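PDB 2RBC: sugar kinase from Agrobacterium tumefaciens, which probably phosphorylates a carbohydrate at the expense of ATP, as a member of the pfkB (ribokinase) family, its sugar substrate not being established. Local coordinates for residues K30-V35 / F282-A287; D154-D159 / R179-P184; A160-V165 / P184-G189; D276-T281 / A294-S299. All coordinates share one frame; numbering follows the deposited sequence.

Overall arrangement
Contact 3 pairs two parallel strands of the central sheet, and contact 1 lays helix 274-287 against that sheet on strand 31-35. Their centres are about 9 Å apart, and L33 O lies 2.7 Å from L162 N, a probable hydrogen bond. Contact 2 lies at the starting ends of strands 160-163 and 185-189. It touches contact 1 where H31 O lies 2.8 Å from D159 N. Contact 4 packs the same helix on helix 292-307, its centre about 10 Å from that of contact 1. D276 ends a DTLAAGD sequence that resembles the family's DTxGAGD signature and probably marks the active-site end of helix 274-287. Contacts 2 and 4 do not touch, their centres being about 20 Å apart.

Contact 1. Residues K30-V35 / F282-A287; sequences KHVLCV and FALAMA
V32 packs with both methyls on A283, L284 and A287, where strand 31-35 meets the last turns of helix 274-287. The two branches take different partners. CG1 meets the methyl of A283, 4.1 Å from V32 CG1 to A283 CB. CG2 settles over the helix backbone, 4.0 Å from V32 CG2 to L284 CA. With CG1 anti to the backbone N (chi1 -179°), CG1 reaches A283 while CG2 reaches both L284 and the methyl of A287. Nearer the start of the strand segment, K30 CB touches A287 CB at 3.7 Å. The CD1 branch of L284 fills in beside it, 3.9 Å from L284 CD1 to K30 CB. L284 does not aim straight at the strand; its end brings the methyl there.

The one polar link runs through a water at the K30 end. The water donates to A287 O at 2.7 Å from that atom. K30 NZ donates to it only weakly, over 3.4 Å from NZ. The K30 chain bends at chi2 (-68°), and its aliphatic carbons run alongside the A287 carbonyl before the amine turns away from the helix.

The strand and helix run 139° apart in direction, their axes 8.5 Å apart at closest. Strand 31-35 lies between strands 82-90 and 160-163, with backbone bonds to both. The same helix face continues over strand 160-163, where A283 meets L162 and A287 meets A160. The other side of the helix is covered by helix 292-307, which packs on F282, A285 and M286.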
loop_
_atom_site.group_PDB
_atom_site.type_symbol
_atom_site.label_atom_id
_atom_site.label_comp_id
_atom_site.label_asym_id
_atom_site.label_seq_id
_atom_site.Cartn_x
_atom_site.Cartn_y
_atom_site.Cartn_z
ATOM N N LYS A 30 -3.544 -33.901 8.708
ATOM C CA LYS A 30 -4.910 -33.547 8.993
ATOM C C LYS A 30 -5.312 -32.295 8.229
ATOM O O LYS A 30 -4.497 -31.432 7.948
ATOM C CB LYS A 30 -5.103 -33.346 10.502
ATOM C CG LYS A 30 -4.807 -34.626 11.312
ATOM C CD LYS A 30 -5.829 -35.714 11.051
ATOM C CE LYS A 30 -5.435 -37.034 11.679
ATOM N NZ LYS A 30 -6.622 -37.872 11.846
ATOM N N HIS A 31 -6.598 -32.208 7.932
ATOM C CA HIS A 31 -7.153 -31.137 7.173
ATOM C C HIS A 31 -7.936 -30.189 8.078
ATOM O O HIS A 31 -8.893 -30.590 8.728
ATOM C CB HIS A 31 -8.061 -31.706 6.097
ATOM C CG HIS A 31 -8.351 -30.739 5.000
ATOM N ND1 HIS A 31 -9.032 -31.099 3.859
ATOM C CD2 HIS A 31 -8.021 -29.430 4.847
ATOM C CE1 HIS A 31 -9.134 -30.037 3.067
ATOM N NE2 HIS A 31 -8.541 -29.011 3.653
ATOM N N VAL A 32 -7.492 -28.932 8.130
ATOM C CA VAL A 32 -8.090 -27.886 8.964
ATOM C C VAL A 32 -8.708 -26.811 8.040
ATOM O O VAL A 32 -8.027 -26.317 7.149
ATOM C CB VAL A 32 -7.040 -27.227 9.870
ATOM C CG1 VAL A 32 -7.681 -26.168 10.725
ATOM C CG2 VAL A 32 -6.305 -28.264 10.749
ATOM N N LEU A 33 -9.985 -26.506 8.246
ATOM C CA LEU A 33 -10.670 -25.352 7.691
ATOM C C LEU A 33 -10.433 -24.125 8.533
ATOM O O LEU A 33 -10.783 -24.092 9.706
ATOM C CB LEU A 33 -12.177 -25.558 7.634
ATOM C CG LEU A 33 -13.039 -24.416 7.047
ATOM C CD1 LEU A 33 -12.654 -24.037 5.552
ATOM C CD2 LEU A 33 -14.519 -24.756 7.152
ATOM N N CYS A 34 -9.880 -23.101 7.909
ATOM C CA CYS A 34 -9.731 -21.779 8.551
ATOM C C CYS A 34 -10.729 -20.840 7.920
ATOM O O CYS A 34 -10.942 -20.874 6.725
ATOM C CB CYS A 34 -8.313 -21.265 8.377
ATOM S SG CYS A 34 -7.117 -22.402 9.088
ATOM N N VAL A 35 -11.367 -20.006 8.733
ATOM C CA VAL A 35 -12.374 -19.069 8.253
ATOM C C VAL A 35 -12.090 -17.660 8.759
ATOM O O VAL A 35 -11.893 -17.462 9.966
ATOM C CB VAL A 35 -13.762 -19.448 8.757
ATOM C CG1 VAL A 35 -14.820 -18.475 8.227
ATOM C CG2 VAL A 35 -14.085 -20.932 8.395
ATOM N N PHE A 282 -2.125 -24.849 16.770
ATOM C CA PHE A 282 -2.955 -25.394 17.811
ATOM C C PHE A 282 -4.123 -26.149 17.217
ATOM O O PHE A 282 -4.471 -27.213 17.668
ATOM C CB PHE A 282 -3.439 -24.281 18.746
ATOM C CG PHE A 282 -4.209 -24.805 19.915
ATOM C CD1 PHE A 282 -3.543 -25.260 21.041
ATOM C CD2 PHE A 282 -5.596 -24.876 19.872
ATOM C CE1 PHE A 282 -4.239 -25.793 22.109
ATOM C CE2 PHE A 282 -6.306 -25.400 20.959
ATOM C CZ PHE A 282 -5.618 -25.861 22.073
ATOM N N ALA A 283 -4.739 -25.571 16.199
ATOM C CA ALA A 283 -5.811 -26.201 15.481
ATOM C C ALA A 283 -5.392 -27.513 14.819
ATOM O O ALA A 283 -6.093 -28.522 14.931
ATOM C CB ALA A 283 -6.384 -25.249 14.463
ATOM N N LEU A 284 -4.240 -27.512 14.163
ATOM C CA LEU A 284 -3.673 -28.746 13.679
ATOM C C LEU A 284 -3.379 -29.739 14.808
ATOM O O LEU A 284 -3.717 -30.899 14.661
ATOM C CB LEU A 284 -2.437 -28.496 12.799
ATOM C CG LEU A 284 -1.704 -29.725 12.212
ATOM C CD1 LEU A 284 -2.621 -30.481 11.275
ATOM C CD2 LEU A 284 -0.425 -29.272 11.510
ATOM N N ALA A 285 -2.791 -29.299 15.920
ATOM C CA ALA A 285 -2.514 -30.216 17.059
ATOM C C ALA A 285 -3.811 -30.898 17.569
ATOM O O ALA A 285 -3.828 -32.088 17.889
ATOM C CB ALA A 285 -1.797 -29.474 18.190
HETATM N N MSE A 286 -4.902 -30.122 17.650
HETATM C CA MSE A 286 -6.213 -30.677 17.990
HETATM C C MSE A 286 -6.732 -31.696 16.960
HETATM O O MSE A 286 -7.221 -32.757 17.341
HETATM C CB MSE A 286 -7.263 -29.576 18.188
HETATM C CG MSE A 286 -7.009 -28.638 19.331
HETATM SE SE MSE A 286 -6.806 -29.469 21.086
HETATM C CE MSE A 286 -4.821 -29.682 21.111
ATOM N N ALA A 287 -6.597 -31.396 15.680
ATOM C CA ALA A 287 -6.998 -32.315 14.617
ATOM C C ALA A 287 -6.179 -33.621 14.740
ATOM O O ALA A 287 -6.698 -34.745 14.550
ATOM C CB ALA A 287 -6.829 -31.643 13.241
HETATM O O HOH W 1 -8.861 -35.870 13.485
#

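Contact 2. Residues D154-D159 / R179-P184; sequences DIALFD and RALGKP. With EDO (1,2-ethanediol), chain I.
L181 laps its CD1 methyl over the branched CB of I155, with L181 CD1 3.6 Å from I155 CG2. The two side chains cross obliquely, and A156 CB lies near the same methyl. This apolar patch joins the end of helix 168-180 to the I155-F158 turn, a type I beta turn.

K183 makes the polar link. Its chain runs out past the I155 carbonyl and bends at chi4 (-62°). The bond from K183 NZ to F158 O is 2.6 Å long, nearly along the C=O axis (168° at the oxygen). At the lysine end it is tight: F158 O sits beside the CE-NZ bond, 3.0 Å from K183 CE, not beyond the tip of the chain. A water donates to D159 OD1 at 2.8 Å and takes a weak bond from K183 NZ. The other carboxylate oxygen, D159 OD2, accepts from H31 N. Next to it, P184 CD packs 3.3 Å from D159 O. D154 OD2 accepts from O1 of a 1,2-ethanediol, probably from the crystallisation liquor.

G182, with positive phi, ends helix 168-180 in a Schellman motif. This is the return end of a beta-alpha-beta crossover, where the chain leaves helix 168-180 for strand 185-189.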
loop_
_atom_site.group_PDB
_atom_site.type_symbol
_atom_site.label_atom_id
_atom_site.label_comp_id
_atom_site.label_asym_id
_atom_site.label_seq_id
_atom_site.Cartn_x
_atom_site.Cartn_y
_atom_site.Cartn_z
ATOM N N ASP A 154 -20.187 -30.274 3.723
ATOM C CA ASP A 154 -18.990 -29.442 3.581
ATOM C C ASP A 154 -18.008 -29.668 4.747
ATOM O O ASP A 154 -16.813 -29.875 4.530
ATOM C CB ASP A 154 -19.294 -27.917 3.551
ATOM C CG ASP A 154 -20.114 -27.454 2.322
ATOM O OD1 ASP A 154 -20.180 -28.237 1.330
ATOM O OD2 ASP A 154 -20.701 -26.300 2.398
ATOM N N ILE A 155 -18.503 -29.577 5.973
ATOM C CA ILE A 155 -17.636 -29.550 7.144
ATOM C C ILE A 155 -17.094 -30.938 7.486
ATOM O O ILE A 155 -16.021 -31.062 8.072
ATOM C CB ILE A 155 -18.371 -28.910 8.345
ATOM C CG1 ILE A 155 -18.726 -27.439 8.021
ATOM C CG2 ILE A 155 -17.540 -28.991 9.639
ATOM C CD1 ILE A 155 -17.495 -26.509 7.789
ATOM N N ALA A 156 -17.827 -31.987 7.105
ATOM C CA ALA A 156 -17.455 -33.348 7.486
ATOM C C ALA A 156 -16.147 -33.740 6.834
ATOM O O ALA A 156 -15.489 -34.685 7.271
ATOM C CB ALA A 156 -18.580 -34.372 7.102
ATOM N N LEU A 157 -15.756 -33.003 5.812
ATOM C CA LEU A 157 -14.515 -33.249 5.124
ATOM C C LEU A 157 -13.285 -32.757 5.895
ATOM O O LEU A 157 -12.150 -33.068 5.524
ATOM C CB LEU A 157 -14.573 -32.581 3.748
ATOM C CG LEU A 157 -15.774 -33.040 2.864
ATOM C CD1 LEU A 157 -15.524 -32.642 1.418
ATOM C CD2 LEU A 157 -16.140 -34.563 2.934
ATOM N N PHE A 158 -13.490 -31.965 6.940
ATOM C CA PHE A 158 -12.376 -31.443 7.710
ATOM C C PHE A 158 -12.203 -32.207 9.021
ATOM O O PHE A 158 -13.120 -32.848 9.507
ATOM C CB PHE A 158 -12.600 -29.960 7.955
ATOM C CG PHE A 158 -12.676 -29.181 6.701
ATOM C CD1 PHE A 158 -11.527 -28.960 5.932
ATOM C CD2 PHE A 158 -13.885 -28.706 6.244
ATOM C CE1 PHE A 158 -11.616 -28.258 4.731
ATOM C CE2 PHE A 158 -13.968 -28.020 5.061
ATOM C CZ PHE A 158 -12.838 -27.785 4.312
ATOM N N ASP A 159 -10.997 -32.155 9.566
ATOM C CA ASP A 159 -10.680 -32.811 10.832
ATOM C C ASP A 159 -10.855 -31.828 11.985
ATOM O O ASP A 159 -11.081 -32.243 13.110
ATOM C CB ASP A 159 -9.260 -33.355 10.782
ATOM C CG ASP A 159 -9.112 -34.466 9.763
ATOM O OD1 ASP A 159 -9.843 -35.454 9.908
ATOM O OD2 ASP A 159 -8.287 -34.392 8.846
ATOM N N ARG A 179 -18.844 -28.586 15.665
ATOM C CA ARG A 179 -19.018 -29.161 16.993
ATOM C C ARG A 179 -20.084 -30.254 16.973
ATOM O O ARG A 179 -19.904 -31.310 17.597
ATOM C CB ARG A 179 -19.373 -28.084 18.013
ATOM C CG ARG A 179 -19.474 -28.627 19.411
ATOM C CD ARG A 179 -19.740 -27.528 20.407
ATOM N NE ARG A 179 -20.980 -26.806 20.113
ATOM C CZ ARG A 179 -21.408 -25.759 20.806
ATOM N NH1 ARG A 179 -20.695 -25.302 21.825
ATOM N NH2 ARG A 179 -22.542 -25.154 20.478
ATOM N N ALA A 180 -21.174 -30.013 16.239
ATOM C CA ALA A 180 -22.232 -31.018 16.066
ATOM C C ALA A 180 -21.675 -32.292 15.464
ATOM O O ALA A 180 -22.161 -33.374 15.758
ATOM C CB ALA A 180 -23.404 -30.470 15.182
ATOM N N LEU A 181 -20.681 -32.166 14.594
ATOM C CA LEU A 181 -20.042 -33.322 13.928
ATOM C C LEU A 181 -18.944 -33.976 14.773
ATOM O O LEU A 181 -18.286 -34.922 14.330
ATOM C CB LEU A 181 -19.463 -32.902 12.552
ATOM C CG LEU A 181 -20.462 -32.617 11.410
ATOM C CD1 LEU A 181 -19.822 -31.754 10.305
ATOM C CD2 LEU A 181 -21.018 -33.894 10.833
ATOM N N GLY A 182 -18.723 -33.473 15.985
ATOM C CA GLY A 182 -17.743 -34.073 16.872
ATOM C C GLY A 182 -16.316 -33.584 16.650
ATOM O O GLY A 182 -15.368 -34.189 17.153
ATOM N N LYS A 183 -16.151 -32.480 15.923
ATOM C CA LYS A 183 -14.840 -32.006 15.499
ATOM C C LYS A 183 -14.422 -30.879 16.417
ATOM O O LYS A 183 -15.269 -30.227 17.040
ATOM C CB LYS A 183 -14.871 -31.534 14.039
ATOM C CG LYS A 183 -15.071 -32.706 13.096
ATOM C CD LYS A 183 -15.398 -32.289 11.730
ATOM C CE LYS A 183 -15.759 -33.508 10.870
ATOM N NZ LYS A 183 -14.665 -34.562 10.673
ATOM N N PRO A 184 -13.098 -30.699 16.586
ATOM C CA PRO A 184 -12.654 -29.493 17.265
ATOM C C PRO A 184 -13.120 -28.279 16.478
ATOM O O PRO A 184 -12.956 -28.238 15.258
ATOM C CB PRO A 184 -11.126 -29.599 17.226
ATOM C CG PRO A 184 -10.835 -31.033 17.044
ATOM C CD PRO A 184 -11.966 -31.553 16.187
HETATM C C1 EDO I . -22.815 -26.644 -0.005
HETATM O O1 EDO I . -22.277 -25.337 0.249
HETATM C C2 EDO I . -24.292 -26.600 -0.419
HETATM O O2 EDO I . -24.964 -25.402 0.007
HETATM O O HOH W 2 -12.153 -35.911 11.480
#

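Contact 3. Residues A160-V165 / P184-G189; sequences AVLVDV and PAILDG
L162 CD1 fits against I186, lying 3.6 Å from I186 CG2 and over the I186 carbonyl. A chi1 of 175° puts CG of L162 opposite its backbone N, which turns the branch toward the neighbouring strand. I186 CB leans on the V161 carbonyl, 3.6 Å from V161 O. On the opposite face, V163 CG2 occupies the crowded position between its backbone N and carbonyl carbon. V163 CG2 lies 3.7 Å from the CD1 methyl of L187. V161 CG2 packs over the small A185, 3.8 Å from A185 CA. At the start of the pair, the A160 methyl abuts the proline ring, with A160 CB 3.9 Å from P184 CB.

Four backbone bonds join the strands: V161 N to P184 O, I186 N to V161 O, V163 N to I186 O and D188 N to V163 O. Past them the strands part, and a water bridges V165 N and D188 O. D164 OD2 turns out to A37 N.

Helix 168-180 covers V161 and V163, while helix 274-287 covers L162 and I186. Two parallel neighbours joined through a helix form a beta-alpha-beta unit, here in the central sheet of the ribokinase-like alpha/beta fold.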
loop_
_atom_site.group_PDB
_atom_site.type_symbol
_atom_site.label_atom_id
_atom_site.label_comp_id
_atom_site.label_asym_id
_atom_site.label_seq_id
_atom_site.Cartn_x
_atom_site.Cartn_y
_atom_site.Cartn_z
ATOM N N ALA A 160 -10.691 -30.532 11.709
ATOM C CA ALA A 160 -10.977 -29.463 12.669
ATOM C C ALA A 160 -11.289 -28.209 11.903
ATOM O O ALA A 160 -11.010 -28.139 10.710
ATOM C CB ALA A 160 -9.777 -29.179 13.633
ATOM N N VAL A 161 -11.877 -27.218 12.591
ATOM C CA VAL A 161 -12.118 -25.898 12.012
ATOM C C VAL A 161 -11.591 -24.844 12.969
ATOM O O VAL A 161 -11.564 -25.039 14.194
ATOM C CB VAL A 161 -13.608 -25.624 11.686
ATOM C CG1 VAL A 161 -14.172 -26.716 10.810
ATOM C CG2 VAL A 161 -14.450 -25.430 12.932
ATOM N N LEU A 162 -11.092 -23.767 12.377
ATOM C CA LEU A 162 -10.600 -22.615 13.120
ATOM C C LEU A 162 -11.228 -21.367 12.539
ATOM O O LEU A 162 -11.231 -21.180 11.311
ATOM C CB LEU A 162 -9.071 -22.540 13.020
ATOM C CG LEU A 162 -8.378 -21.323 13.638
ATOM C CD1 LEU A 162 -8.666 -21.142 15.124
ATOM C CD2 LEU A 162 -6.880 -21.330 13.271
ATOM N N VAL A 163 -11.800 -20.505 13.385
ATOM C CA VAL A 163 -12.463 -19.305 12.871
ATOM C C VAL A 163 -11.925 -18.092 13.612
ATOM O O VAL A 163 -11.636 -18.186 14.795
ATOM C CB VAL A 163 -14.033 -19.340 12.983
ATOM C CG1 VAL A 163 -14.656 -20.676 12.317
ATOM C CG2 VAL A 163 -14.506 -19.118 14.434
ATOM N N ASP A 164 -11.780 -16.974 12.884
ATOM C CA ASP A 164 -11.462 -15.659 13.479
ATOM C C ASP A 164 -12.715 -14.791 13.661
ATOM O O ASP A 164 -13.817 -15.242 13.392
ATOM C CB ASP A 164 -10.312 -14.965 12.708
ATOM C CG ASP A 164 -10.703 -14.408 11.370
ATOM O OD1 ASP A 164 -11.905 -14.161 11.146
ATOM O OD2 ASP A 164 -9.789 -14.210 10.498
ATOM N N VAL A 165 -12.538 -13.567 14.163
ATOM C CA VAL A 165 -13.656 -12.693 14.496
ATOM C C VAL A 165 -14.109 -11.825 13.307
ATOM O O VAL A 165 -15.026 -11.049 13.441
ATOM C CB VAL A 165 -13.332 -11.766 15.700
ATOM C CG1 VAL A 165 -13.161 -12.597 16.981
ATOM C CG2 VAL A 165 -12.114 -10.832 15.408
ATOM N N PRO A 184 -13.098 -30.699 16.586
ATOM C CA PRO A 184 -12.654 -29.493 17.265
ATOM C C PRO A 184 -13.120 -28.279 16.478
ATOM O O PRO A 184 -12.956 -28.238 15.258
ATOM C CB PRO A 184 -11.126 -29.599 17.226
ATOM C CG PRO A 184 -10.835 -31.033 17.044
ATOM C CD PRO A 184 -11.966 -31.553 16.187
ATOM N N ALA A 185 -13.709 -27.326 17.202
ATOM C CA ALA A 185 -14.308 -26.125 16.691
ATOM C C ALA A 185 -13.649 -24.976 17.443
ATOM O O ALA A 185 -14.014 -24.662 18.579
ATOM C CB ALA A 185 -15.847 -26.176 16.906
ATOM N N ILE A 186 -12.619 -24.395 16.845
ATOM C CA ILE A 186 -11.686 -23.519 17.565
ATOM C C ILE A 186 -11.942 -22.063 17.207
ATOM O O ILE A 186 -12.047 -21.699 16.032
ATOM C CB ILE A 186 -10.215 -23.951 17.306
ATOM C CG1 ILE A 186 -10.039 -25.448 17.694
ATOM C CG2 ILE A 186 -9.251 -23.105 18.116
ATOM C CD1 ILE A 186 -9.033 -26.169 16.946
ATOM N N LEU A 187 -12.060 -21.228 18.239
ATOM C CA LEU A 187 -12.233 -19.808 18.068
ATOM C C LEU A 187 -10.942 -19.104 18.410
ATOM O O LEU A 187 -10.456 -19.249 19.509
ATOM C CB LEU A 187 -13.363 -19.284 18.955
ATOM C CG LEU A 187 -13.590 -17.756 18.955
ATOM C CD1 LEU A 187 -13.997 -17.187 17.586
ATOM C CD2 LEU A 187 -14.609 -17.342 20.032
ATOM N N ASP A 188 -10.423 -18.338 17.448
ATOM C CA ASP A 188 -9.381 -17.346 17.652
ATOM C C ASP A 188 -10.117 -16.131 18.182
ATOM O O ASP A 188 -10.808 -15.443 17.448
ATOM C CB ASP A 188 -8.691 -17.048 16.315
ATOM C CG ASP A 188 -7.778 -15.827 16.365
ATOM O OD1 ASP A 188 -7.536 -15.257 17.472
ATOM O OD2 ASP A 188 -7.275 -15.463 15.274
ATOM N N GLY A 189 -10.037 -15.929 19.486
ATOM C CA GLY A 189 -10.790 -14.888 20.146
ATOM C C GLY A 189 -9.896 -13.682 20.278
ATOM O O GLY A 189 -9.307 -13.424 21.342
HETATM O O HOH W 3 -9.992 -13.482 15.600
#

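Contact 4. Residues D276-T281 / A294-S299; sequences DIFHGT and AAVRLS. With SO4 (sulfate ion), chain B.
Helices 274-287 and 292-307 pack as a helical hairpin, their segments running 144° apart in direction with axes 8.8 Å apart. They come close at F278 and S299, whose CA atoms are 4.5 Å apart. Such an approach is consistent with the small side chain of S299.

F278 and S299 form a CH-pi contact. S299 CB stands over the face of the ring, 3.5 Å from the F278 centroid and 6° off the ring normal. The F278 ring swings away from its own backbone N (chi1 -173°) and across to the second helix. The outer end of the ring reaches V296 more loosely, obliquely to its carbonyl oxygen. On the other side of S299, T281 CG2 packs 3.5 Å from S299 CA and also touches L298, 3.7 Å from L298 CD2.

Both hydroxyls turn back into their own helices. T281 OG1 donates to I277 O, 2.8 Å away, and S299 OG donates to A295 O, 2.7 Å away. Each acceptor also takes the usual helical N-H bond, from the opposite face of its carbonyl plane. Both hydroxyls are thus bonded within their own helices, and what crosses between the segments is van der Waals and CH-pi contact.

F278 lies near a bound 1,2-ethanediol. R297 points away from the seam, with NE bonded to Q261. A sulfate, probably from the crystallisation liquor, is also held by Q261 and R332. R297 NH2 meets it at the edge of the guanidinium, with NH2 2.9 Å from the sulfate O2.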
loop_
_atom_site.group_PDB
_atom_site.type_symbol
_atom_site.label_atom_id
_atom_site.label_comp_id
_atom_site.label_asym_id
_atom_site.label_seq_id
_atom_site.Cartn_x
_atom_site.Cartn_y
_atom_site.Cartn_z
ATOM N N ASP A 276 -1.462 -15.816 15.066
ATOM C CA ASP A 276 -1.988 -16.640 13.974
ATOM C C ASP A 276 -1.220 -17.943 13.759
ATOM O O ASP A 276 -1.801 -19.013 13.519
ATOM C CB ASP A 276 -1.984 -15.857 12.666
ATOM C CG ASP A 276 -2.727 -14.531 12.775
ATOM O OD1 ASP A 276 -3.734 -14.504 13.513
ATOM O OD2 ASP A 276 -2.316 -13.540 12.126
ATOM N N ILE A 277 0.093 -17.861 13.831
ATOM C CA ILE A 277 0.890 -19.069 13.730
ATOM C C ILE A 277 0.552 -19.977 14.910
ATOM O O ILE A 277 0.454 -21.201 14.744
ATOM C CB ILE A 277 2.406 -18.746 13.635
ATOM C CG1 ILE A 277 2.837 -18.439 12.189
ATOM C CG2 ILE A 277 3.261 -19.931 14.159
ATOM C CD1 ILE A 277 1.936 -17.476 11.334
ATOM N N PHE A 278 0.413 -19.394 16.103
ATOM C CA PHE A 278 -0.009 -20.135 17.294
ATOM C C PHE A 278 -1.327 -20.853 17.041
ATOM O O PHE A 278 -1.420 -22.037 17.264
ATOM C CB PHE A 278 -0.130 -19.220 18.548
ATOM C CG PHE A 278 -0.401 -19.959 19.867
ATOM C CD1 PHE A 278 -1.654 -20.507 20.144
ATOM C CD2 PHE A 278 0.604 -20.075 20.847
ATOM C CE1 PHE A 278 -1.886 -21.195 21.329
ATOM C CE2 PHE A 278 0.379 -20.757 22.061
ATOM C CZ PHE A 278 -0.858 -21.318 22.300
ATOM N N HIS A 279 -2.336 -20.121 16.574
ATOM C CA HIS A 279 -3.684 -20.690 16.406
ATOM C C HIS A 279 -3.760 -21.813 15.383
ATOM O O HIS A 279 -4.423 -22.836 15.603
ATOM C CB HIS A 279 -4.670 -19.580 16.025
ATOM C CG HIS A 279 -4.767 -18.514 17.063
ATOM N ND1 HIS A 279 -4.862 -17.180 16.746
ATOM C CD2 HIS A 279 -4.724 -18.580 18.414
ATOM C CE1 HIS A 279 -4.862 -16.465 17.867
ATOM N NE2 HIS A 279 -4.789 -17.290 18.892
ATOM N N GLY A 280 -3.094 -21.619 14.260
ATOM C CA GLY A 280 -3.071 -22.618 13.212
ATOM C C GLY A 280 -2.377 -23.882 13.706
ATOM O O GLY A 280 -2.850 -24.970 13.432
ATOM N N THR A 281 -1.249 -23.741 14.406
ATOM C CA THR A 281 -0.531 -24.899 14.958
ATOM C C THR A 281 -1.422 -25.625 15.952
ATOM O O THR A 281 -1.499 -26.859 15.973
ATOM C CB THR A 281 0.807 -24.436 15.647
ATOM O OG1 THR A 281 1.652 -23.784 14.675
ATOM C CG2 THR A 281 1.563 -25.612 16.231
ATOM N N ALA A 294 1.239 -30.442 25.374
ATOM C CA ALA A 294 2.035 -30.673 24.133
ATOM C C ALA A 294 1.649 -29.699 23.004
ATOM O O ALA A 294 2.514 -29.130 22.308
ATOM C CB ALA A 294 1.872 -32.109 23.671
ATOM N N ALA A 295 0.345 -29.487 22.847
ATOM C CA ALA A 295 -0.193 -28.597 21.817
ATOM C C ALA A 295 0.128 -27.133 22.108
ATOM O O ALA A 295 0.461 -26.379 21.214
ATOM C CB ALA A 295 -1.666 -28.800 21.697
ATOM N N VAL A 296 0.030 -26.725 23.363
ATOM C CA VAL A 296 0.371 -25.374 23.728
ATOM C C VAL A 296 1.865 -25.149 23.509
ATOM O O VAL A 296 2.260 -24.108 23.038
ATOM C CB VAL A 296 -0.030 -25.060 25.150
ATOM C CG1 VAL A 296 0.568 -23.717 25.582
ATOM C CG2 VAL A 296 -1.555 -25.042 25.307
ATOM N N ARG A 297 2.695 -26.105 23.908
ATOM C CA ARG A 297 4.140 -26.013 23.661
ATOM C C ARG A 297 4.516 -25.871 22.199
ATOM O O ARG A 297 5.290 -24.977 21.846
ATOM C CB ARG A 297 4.877 -27.234 24.209
ATOM C CG ARG A 297 5.098 -27.181 25.666
ATOM C CD ARG A 297 5.480 -28.508 26.202
ATOM N NE ARG A 297 5.845 -28.384 27.593
ATOM C CZ ARG A 297 6.452 -29.338 28.286
ATOM N NH1 ARG A 297 6.740 -30.507 27.736
ATOM N NH2 ARG A 297 6.789 -29.108 29.531
ATOM N N LEU A 298 4.001 -26.763 21.357
ATOM C CA LEU A 298 4.302 -26.733 19.940
ATOM C C LEU A 298 3.886 -25.400 19.306
ATOM O O LEU A 298 4.651 -24.834 18.525
ATOM C CB LEU A 298 3.598 -27.891 19.215
ATOM C CG LEU A 298 3.955 -28.156 17.753
ATOM C CD1 LEU A 298 5.359 -28.747 17.556
ATOM C CD2 LEU A 298 2.851 -29.012 17.096
ATOM N N SER A 299 2.683 -24.925 19.647
ATOM C CA SER A 299 2.163 -23.669 19.130
ATOM C C SER A 299 3.004 -22.484 19.582
ATOM O O SER A 299 3.257 -21.553 18.791
ATOM C CB SER A 299 0.728 -23.483 19.593
ATOM O OG SER A 299 -0.061 -24.589 19.239
HETATM S S SO4 B . 8.545 -25.911 30.384
HETATM O O1 SO4 B . 9.227 -26.948 31.152
HETATM O O2 SO4 B . 7.184 -26.328 30.088
HETATM O O3 SO4 B . 8.454 -24.664 31.151
HETATM O O4 SO4 B . 9.294 -25.733 29.142
#